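PDB 5C98: Agap007691-pb from Anopheles gambiae, which belongs to the serpin family and may act as an inhibitor of serine proteases, although its own role is not established. Local coordinates for residues A[107-111]-A[112-116]. Numbering follows the deposited sequence.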
loop_
_atom_site.group_PDB
_atom_site.type_symbol
_atom_site.label_atom_id
_atom_site.label_comp_id
_atom_site.label_asym_id
_atom_site.label_seq_id
_atom_site.Cartn_x
_atom_site.Cartn_y
_atom_site.Cartn_z
ATOM N N LEU A 107 5.947 28.303 11.913
ATOM C CA LEU A 107 5.076 28.100 13.064
ATOM C C LEU A 107 5.797 27.244 14.096
ATOM O O LEU A 107 6.147 26.095 13.817
ATOM C CB LEU A 107 3.768 27.427 12.643
ATOM C CG LEU A 107 2.898 28.185 11.630
ATOM C CD1 LEU A 107 1.650 27.388 11.317
ATOM C CD2 LEU A 107 2.532 29.555 12.181
ATOM N N ARG A 108 5.943 27.772 15.305
ATOM C CA ARG A 108 6.506 26.988 16.392
ATOM C C ARG A 108 5.619 25.785 16.693
ATOM O O ARG A 108 4.392 25.892 16.728
ATOM C CB ARG A 108 6.639 27.869 17.635
ATOM C CG ARG A 108 7.326 27.197 18.793
ATOM C CD ARG A 108 7.523 28.180 19.942
ATOM N NE ARG A 108 7.414 27.544 21.251
ATOM C CZ ARG A 108 7.385 28.219 22.398
ATOM N NH1 ARG A 108 7.458 29.544 22.389
ATOM N NH2 ARG A 108 7.285 27.571 23.554
ATOM N N LEU A 109 6.255 24.638 16.883
ATOM C CA LEU A 109 5.562 23.396 17.193
ATOM C C LEU A 109 5.212 23.304 18.673
ATOM O O LEU A 109 5.933 23.794 19.543
ATOM C CB LEU A 109 6.442 22.203 16.825
ATOM C CG LEU A 109 6.751 22.089 15.323
ATOM C CD1 LEU A 109 7.772 21.003 15.075
ATOM C CD2 LEU A 109 5.466 21.804 14.553
ATOM N N ASP A 110 4.102 22.624 18.958
ATOM C CA ASP A 110 3.742 22.341 20.337
ATOM C C ASP A 110 4.687 21.293 20.911
ATOM O O ASP A 110 5.173 20.404 20.201
ATOM C CB ASP A 110 2.308 21.823 20.416
ATOM C CG ASP A 110 1.911 21.447 21.838
ATOM O OD1 ASP A 110 1.824 22.368 22.653
ATOM O OD2 ASP A 110 1.713 20.240 22.097
ATOM N N SER A 111 4.895 21.375 22.226
ATOM C CA SER A 111 5.850 20.498 22.898
ATOM C C SER A 111 5.451 19.030 22.841
ATOM O O SER A 111 6.325 18.159 22.789
ATOM C CB SER A 111 6.057 20.962 24.339
ATOM O OG SER A 111 4.807 21.035 25.003
ATOM N N GLU A 112 4.152 18.720 22.865
ATOM C CA GLU A 112 3.759 17.318 22.793
ATOM C C GLU A 112 3.934 16.771 21.383
ATOM O O GLU A 112 4.305 15.604 21.207
ATOM C CB GLU A 112 2.331 17.132 23.301
ATOM C CG GLU A 112 2.267 17.145 24.830
ATOM C CD GLU A 112 2.820 15.858 25.430
ATOM O OE1 GLU A 112 2.105 14.827 25.315
ATOM O OE2 GLU A 112 3.946 15.884 25.977
ATOM N N PHE A 113 3.664 17.587 20.357
ATOM C CA PHE A 113 3.946 17.158 18.996
ATOM C C PHE A 113 5.430 16.852 18.835
ATOM O O PHE A 113 5.801 15.838 18.237
ATOM C CB PHE A 113 3.531 18.245 18.013
ATOM C CG PHE A 113 3.870 17.915 16.584
ATOM C CD1 PHE A 113 3.035 17.133 15.814
ATOM C CD2 PHE A 113 5.042 18.348 16.024
ATOM C CE1 PHE A 113 3.355 16.795 14.513
ATOM C CE2 PHE A 113 5.355 18.025 14.710
ATOM C CZ PHE A 113 4.506 17.245 13.962
ATOM N N GLU A 114 6.289 17.721 19.352
ATOM C CA GLU A 114 7.725 17.476 19.263
ATOM C C GLU A 114 8.102 16.185 19.970
ATOM O O GLU A 114 8.873 15.374 19.444
ATOM C CB GLU A 114 8.477 18.643 19.895
ATOM C CG GLU A 114 8.428 19.938 19.101
ATOM C CD GLU A 114 9.086 21.100 19.844
ATOM O OE1 GLU A 114 9.129 21.081 21.103
ATOM O OE2 GLU A 114 9.574 22.028 19.162
ATOM N N ARG A 115 7.581 15.972 21.180
ATOM C CA ARG A 115 7.910 14.752 21.908
ATOM C C ARG A 115 7.511 13.526 21.094
ATOM O O ARG A 115 8.296 12.584 20.936
ATOM C CB ARG A 115 7.205 14.740 23.272
ATOM C CG ARG A 115 7.528 13.483 24.101
ATOM C CD ARG A 115 6.755 13.409 25.425
ATOM N NE ARG A 115 5.303 13.334 25.235
ATOM C CZ ARG A 115 4.604 12.213 25.035
ATOM N NH1 ARG A 115 5.216 11.039 25.012
ATOM N NH2 ARG A 115 3.282 12.260 24.886
ATOM N N LEU A 116 6.294 13.529 20.559
ATOM C CA LEU A 116 5.789 12.355 19.872
ATOM C C LEU A 116 6.482 12.158 18.525
ATOM O O LEU A 116 6.887 11.040 18.187
ATOM C CB LEU A 116 4.273 12.463 19.698
ATOM C CG LEU A 116 3.468 12.269 20.965
ATOM C CD1 LEU A 116 2.027 12.644 20.682
ATOM C CD2 LEU A 116 3.580 10.834 21.436
HETATM O O HOH W 1 8.525 24.545 19.680
#
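An N-capped helix start, with an apolar i to i+4 contact beside it, brings Leu109 and Asp110 against the first turn of helix 111-119: Asp110 is the N-cap, Leu109 precedes it, and Phe113 and Glu114 close the turn. The cap suits a short acidic side chain. Asp110 swings its carboxylate over the opening turn because its chi1 of 177° sets CG opposite the backbone N, and OD2 accepts from Glu112 N at 3.0 Å, the N-H approaching from above the carboxylate plane. The negative charge there probably also interacts favourably with the helix dipole. Regular helical bonding begins at once, Glu114 N reaching Asp110 O at 3.0 Å and Arg115 N reaching Ser111 O. Leu109 is branched and apolar, and both its methyls meet the Phe113 ring obliquely at its CD2-CE2 bond, Leu109 CD2 lying 3.8 Å from Phe113 CD2. Glu114, extended beyond CG, lays its aliphatic part beside Leu109 CB, while a water bridges its OE2 to Leu109 O. On the solvent side, Glu112 bends at chi2 (-74°) so that Arg115 grips it side-on in a salt bridge: Arg115 NH2 to Glu112 OE1 at 2.9 Å and NE to OE2 at 3.0 Å. The turn lies at the molecular surface, following strand 95-104. Phe113 stacks on Phe117 and touches Leu56, while backbone hydrogen bonds pair Arg108 with His311 and Asp110 with Val309, tying the incoming loop to the one before strand 320-328.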